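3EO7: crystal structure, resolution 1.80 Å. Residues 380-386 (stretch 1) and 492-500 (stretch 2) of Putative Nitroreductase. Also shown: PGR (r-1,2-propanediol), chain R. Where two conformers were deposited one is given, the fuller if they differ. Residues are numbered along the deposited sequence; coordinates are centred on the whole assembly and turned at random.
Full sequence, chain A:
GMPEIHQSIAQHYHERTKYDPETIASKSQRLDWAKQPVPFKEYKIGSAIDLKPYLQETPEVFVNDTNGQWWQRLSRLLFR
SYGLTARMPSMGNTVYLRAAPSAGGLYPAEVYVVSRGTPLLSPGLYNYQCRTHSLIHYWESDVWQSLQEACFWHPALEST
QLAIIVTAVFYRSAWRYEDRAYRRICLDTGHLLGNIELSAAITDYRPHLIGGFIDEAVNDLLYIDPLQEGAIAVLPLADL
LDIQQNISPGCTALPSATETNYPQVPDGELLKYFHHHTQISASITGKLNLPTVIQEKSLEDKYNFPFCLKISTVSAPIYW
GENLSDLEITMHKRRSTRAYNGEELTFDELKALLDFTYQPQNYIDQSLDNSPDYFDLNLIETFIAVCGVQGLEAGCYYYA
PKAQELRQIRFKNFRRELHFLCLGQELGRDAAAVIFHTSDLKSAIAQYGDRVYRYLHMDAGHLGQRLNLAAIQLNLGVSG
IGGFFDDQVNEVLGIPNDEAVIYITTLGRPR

Stretch 1, residues 380-386: IETFIAV
Stretch 2 492-500: VLGIPNDEA

Stretch 1 is mostly extended β-strand, running through to Val386, and stretch 2 passes it as the end of a helix (Val492 and Leu493), a glycine exit and a turn. The two stretches run in opposite senses: CA of Glu381 lies 8.0 Å from CA of Glu499, CA of Phe383 7.4 Å from CA of Ile495, and CA of Ala385 7.3 Å from CA of Leu493. At these separations no hydrogen bond crosses the interface, and the 273 Å² buried between the stretches is closed by side chains. Strand alternation (phi near -90° to -125°, psi 120° to 158°) directs Glu381, Phe383 and Ala385 toward stretch 2.

Phe383 is the centre of the contact. Its m rotamer with chi2 of 80° lays one ring face against Ile495, whose CG2 sits 4.0 Å from the ring centroid and 18° off the normal, a CH-π contact. Ile495 (m, t) points its CA-CB bond sideways, so the branch at CB brings CG2 over the ring. Pro496 CD meets Phe383 CZ at 3.6 Å, obliquely, adding apolar surface from a C-gamma exo ring.

CD2 of Leu493 (m, t) lies 4.1 Å from CB of Ala385, whose small side chain points toward stretch 2. Gly494 then leaves the helix at phi/psi 83/17, where a CB would jam against the carbonyl O of Leu493; glycine suits this backbone.

Pro496 to Glu499 make a type I turn, closed by Glu499 N to Pro496 O at 2.9 Å. The turn returns Glu499 toward the strand. The m, m side chain of Glu499 places its OE1 3.7 Å from CG of Glu381. Glu381, also m, m, starts toward stretch 2 but leads its end away; the buried carboxylates find hydrogen bonds elsewhere in the structure. At the exposed Asn497, propanediol O1 donates to the backbone O of Asn497 at 3.1 Å.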

ATOM      1  N   ILE A 380      -2.334 -12.729   5.159  1.00 19.23           N
ATOM      2  CA  ILE A 380      -1.861 -12.722   3.783  1.00 20.11           C
ATOM      3  C   ILE A 380      -0.848 -13.846   3.551  1.00 18.89           C
ATOM      4  O   ILE A 380       0.062 -14.063   4.359  1.00 21.16           O
ATOM      5  CB  ILE A 380      -1.231 -11.363   3.456  1.00 19.72           C
ATOM      6  CG1 ILE A 380      -2.348 -10.291   3.378  1.00 28.13           C
ATOM      7  CG2 ILE A 380      -0.429 -11.404   2.126  1.00 19.49           C
ATOM      8  CD1 ILE A 380      -1.832  -8.991   3.438  1.00 31.46           C
ATOM      9  N   GLU A 381      -1.060 -14.591   2.481  1.00 18.28           N
ATOM     10  CA  GLU A 381      -0.139 -15.626   2.070  1.00 16.82           C
ATOM     11  C   GLU A 381       0.541 -15.187   0.774  1.00 17.08           C
ATOM     12  O   GLU A 381       0.019 -14.362   0.007  1.00 17.17           O
ATOM     13  CB  GLU A 381      -0.880 -16.935   1.902  1.00 17.64           C
ATOM     14  CG  GLU A 381      -1.509 -17.479   3.188  1.00 16.59           C
ATOM     15  CD  GLU A 381      -0.515 -17.715   4.284  1.00 20.08           C
ATOM     16  OE1 GLU A 381       0.624 -18.161   3.996  1.00 21.43           O
ATOM     17  OE2 GLU A 381      -0.864 -17.473   5.462  1.00 20.52           O
ATOM     18  N   THR A 382       1.714 -15.779   0.521  1.00 17.23           N
ATOM     19  CA  THR A 382       2.511 -15.425  -0.627  1.00 16.92           C
ATOM     20  C   THR A 382       2.836 -16.677  -1.439  1.00 16.73           C
ATOM     21  O   THR A 382       3.320 -17.667  -0.885  1.00 15.87           O
ATOM     22  CB  THR A 382       3.814 -14.713  -0.200  1.00 18.28           C
ATOM     23  OG1 THR A 382       3.495 -13.535   0.571  1.00 16.87           O
ATOM     24  CG2 THR A 382       4.695 -14.399  -1.458  1.00 15.78           C
ATOM     25  N   PHE A 383       2.513 -16.638  -2.729  1.00 15.86           N
ATOM     26  CA  PHE A 383       2.854 -17.711  -3.695  1.00 14.88           C
ATOM     27  C   PHE A 383       3.634 -17.077  -4.812  1.00 16.25           C
ATOM     28  O   PHE A 383       3.351 -15.935  -5.202  1.00 17.55           O
ATOM     29  CB  PHE A 383       1.617 -18.422  -4.251  1.00 16.23           C
ATOM     30  CG  PHE A 383       0.842 -19.160  -3.192  1.00 14.45           C
ATOM     31  CD1 PHE A 383      -0.037 -18.477  -2.343  1.00 15.29           C
ATOM     32  CD2 PHE A 383       1.042 -20.529  -2.998  1.00 13.48           C
ATOM     33  CE1 PHE A 383      -0.734 -19.166  -1.332  1.00 17.24           C
ATOM     34  CE2 PHE A 383       0.336 -21.211  -1.987  1.00 15.74           C
ATOM     35  CZ  PHE A 383      -0.537 -20.502  -1.159  1.00 16.10           C
ATOM     36  N   ILE A 384       4.636 -17.793  -5.311  1.00 15.34           N
ATOM     37  CA  ILE A 384       5.471 -17.252  -6.355  1.00 15.79           C
ATOM     38  C   ILE A 384       5.500 -18.156  -7.566  1.00 16.39           C
ATOM     39  O   ILE A 384       5.859 -19.337  -7.464  1.00 15.44           O
ATOM     40  CB  ILE A 384       6.935 -17.018  -5.858  1.00 14.95           C
ATOM     41  CG1 ILE A 384       6.912 -16.283  -4.500  1.00 17.00           C
ATOM     42  CG2 ILE A 384       7.742 -16.268  -6.899  1.00 17.45           C
ATOM     43  CD1 ILE A 384       8.294 -15.816  -3.988  1.00 16.67           C
ATOM     44  N   ALA A 385       5.107 -17.614  -8.709  1.00 14.59           N
ATOM     45  CA  ALA A 385       5.278 -18.324  -9.970  1.00 15.56           C
ATOM     46  C   ALA A 385       6.669 -17.949 -10.482  1.00 17.77           C
ATOM     47  O   ALA A 385       6.963 -16.774 -10.736  1.00 19.38           O
ATOM     48  CB  ALA A 385       4.197 -17.945 -10.992  1.00 13.42           C
ATOM     49  N   VAL A 386       7.525 -18.950 -10.650  1.00 16.40           N
ATOM     50  CA  VAL A 386       8.888 -18.745 -11.120  1.00 15.38           C
ATOM     51  C   VAL A 386       9.010 -19.259 -12.542  1.00 14.95           C
ATOM     52  O   VAL A 386       8.731 -20.434 -12.796  1.00 16.28           O
ATOM     53  CB  VAL A 386       9.881 -19.502 -10.187  1.00 17.10           C
ATOM     54  CG1 VAL A 386      11.285 -19.497 -10.734  1.00 16.11           C
ATOM     55  CG2 VAL A 386       9.794 -18.927  -8.719  1.00 17.03           C
ATOM     56  N   VAL A 492      -4.602 -22.804 -12.231  1.00 29.32           N
ATOM     57  CA  VAL A 492      -3.321 -22.895 -12.947  1.00 24.28           C
ATOM     58  C   VAL A 492      -2.119 -23.153 -12.010  1.00 23.42           C
ATOM     59  O   VAL A 492      -1.324 -24.071 -12.189  1.00 20.81           O
ATOM     60  CB  VAL A 492      -3.082 -21.572 -13.721  1.00 25.41           C
ATOM     61  CG1 VAL A 492      -1.659 -21.498 -14.276  1.00 24.10           C
ATOM     62  CG2 VAL A 492      -4.118 -21.408 -14.822  1.00 23.97           C
ATOM     63  N   LEU A 493      -2.004 -22.341 -10.978  1.00 20.36           N
ATOM     64  CA  LEU A 493      -0.827 -22.336 -10.124  1.00 19.64           C
ATOM     65  C   LEU A 493      -0.844 -23.291  -8.942  1.00 17.97           C
ATOM     66  O   LEU A 493       0.157 -23.485  -8.288  1.00 20.03           O
ATOM     67  CB  LEU A 493      -0.582 -20.878  -9.673  1.00 18.56           C
ATOM     68  CG  LEU A 493      -0.240 -19.887 -10.806  1.00 20.20           C
ATOM     69  CD1 LEU A 493       0.049 -18.503 -10.207  1.00 21.34           C
ATOM     70  CD2 LEU A 493       0.994 -20.331 -11.684  1.00 21.16           C
ATOM     71  N   GLY A 494      -1.994 -23.867  -8.633  1.00 21.93           N
ATOM     72  CA  GLY A 494      -2.101 -24.771  -7.480  1.00 21.45           C
ATOM     73  C   GLY A 494      -2.295 -24.058  -6.155  1.00 20.95           C
ATOM     74  O   GLY A 494      -2.072 -24.607  -5.056  1.00 21.03           O
ATOM     75  N   ILE A 495      -2.688 -22.807  -6.220  1.00 19.72           N
ATOM     76  CA  ILE A 495      -2.955 -22.075  -4.993  1.00 16.95           C
ATOM     77  C   ILE A 495      -4.233 -22.634  -4.378  1.00 16.50           C
ATOM     78  O   ILE A 495      -5.241 -22.795  -5.089  1.00 17.35           O
ATOM     79  CB  ILE A 495      -3.098 -20.551  -5.275  1.00 18.28           C
ATOM     80  CG1 ILE A 495      -1.815 -19.984  -5.898  1.00 18.85           C
ATOM     81  CG2 ILE A 495      -3.468 -19.815  -3.978  1.00 16.55           C
ATOM     82  CD1 ILE A 495      -1.874 -18.464  -6.199  1.00 18.57           C
ATOM     83  N   PRO A 496      -4.200 -22.999  -3.080  1.00 18.21           N
ATOM     84  CA  PRO A 496      -5.368 -23.546  -2.401  1.00 19.88           C
ATOM     85  C   PRO A 496      -6.629 -22.735  -2.700  1.00 20.94           C
ATOM     86  O   PRO A 496      -6.607 -21.492  -2.694  1.00 19.59           O
ATOM     87  CB  PRO A 496      -4.970 -23.507  -0.924  1.00 22.45           C
ATOM     88  CG  PRO A 496      -3.452 -23.681  -0.956  1.00 21.22           C
ATOM     89  CD  PRO A 496      -3.020 -22.936  -2.193  1.00 18.30           C
ATOM     90  N   ASN A 497      -7.725 -23.455  -2.929  0.50 20.24           N
ATOM     91  CA  ASN A 497      -9.011 -22.851  -3.291  0.50 22.03           C
ATOM     92  C   ASN A 497      -9.487 -21.738  -2.362  0.50 21.71           C
ATOM     93  O   ASN A 497     -10.084 -20.764  -2.810  0.50 23.69           O
ATOM     94  CB  ASN A 497     -10.102 -23.935  -3.325  0.50 22.40           C
ATOM     95  CG  ASN A 497     -11.423 -23.413  -3.852  0.50 26.78           C
ATOM     96  OD1 ASN A 497     -11.484 -22.860  -4.947  0.50 27.06           O
ATOM     97  ND2 ASN A 497     -12.495 -23.613  -3.086  0.50 31.83           N
ATOM     98  N   ASP A 498      -9.209 -21.879  -1.072  1.00 21.20           N
ATOM     99  CA  ASP A 498      -9.683 -20.916  -0.078  1.00 21.76           C
ATOM    100  C   ASP A 498      -8.941 -19.588  -0.126  1.00 19.54           C
ATOM    101  O   ASP A 498      -9.362 -18.647   0.524  1.00 22.13           O
ATOM    102  CB  ASP A 498      -9.569 -21.470   1.334  1.00 22.37           C
ATOM    103  CG  ASP A 498     -10.633 -22.511   1.624  1.00 30.03           C
ATOM    104  OD1 ASP A 498     -11.626 -22.614   0.862  1.00 38.34           O
ATOM    105  OD2 ASP A 498     -10.430 -23.229   2.597  1.00 39.59           O
ATOM    106  N   GLU A 499      -7.830 -19.542  -0.858  1.00 18.37           N
ATOM    107  CA  GLU A 499      -7.038 -18.332  -0.983  1.00 17.31           C
ATOM    108  C   GLU A 499      -7.485 -17.499  -2.172  1.00 20.75           C
ATOM    109  O   GLU A 499      -7.332 -17.918  -3.315  1.00 23.56           O
ATOM    110  CB  GLU A 499      -5.566 -18.661  -1.115  1.00 17.17           C
ATOM    111  CG  GLU A 499      -4.962 -19.425   0.041  1.00 17.66           C
ATOM    112  CD  GLU A 499      -4.808 -18.630   1.313  1.00 17.62           C
ATOM    113  OE1 GLU A 499      -4.615 -17.371   1.263  1.00 18.73           O
ATOM    114  OE2 GLU A 499      -4.830 -19.270   2.388  1.00 18.72           O
ATOM    115  N   ALA A 500      -8.041 -16.322  -1.887  1.00 18.01           N
ATOM    116  CA  ALA A 500      -8.415 -15.371  -2.930  1.00 17.01           C
ATOM    117  C   ALA A 500      -7.179 -14.536  -3.252  1.00 16.35           C
ATOM    118  O   ALA A 500      -6.554 -13.993  -2.358  1.00 15.90           O
ATOM    119  CB  ALA A 500      -9.520 -14.460  -2.461  1.00 16.04           C
TER
HETATM  120  C1  PGR R 716     -10.943 -18.804  -6.294  1.00 55.58           C
HETATM  121  C2  PGR R 716     -11.018 -20.307  -6.595  1.00 56.40           C
HETATM  122  C3  PGR R 716     -12.465 -20.762  -6.745  1.00 38.98           C
HETATM  123  O1  PGR R 716     -10.490 -18.595  -4.940  1.00 55.19           O
HETATM  124  O2  PGR R 716     -10.337 -20.667  -7.814  1.00 53.66           O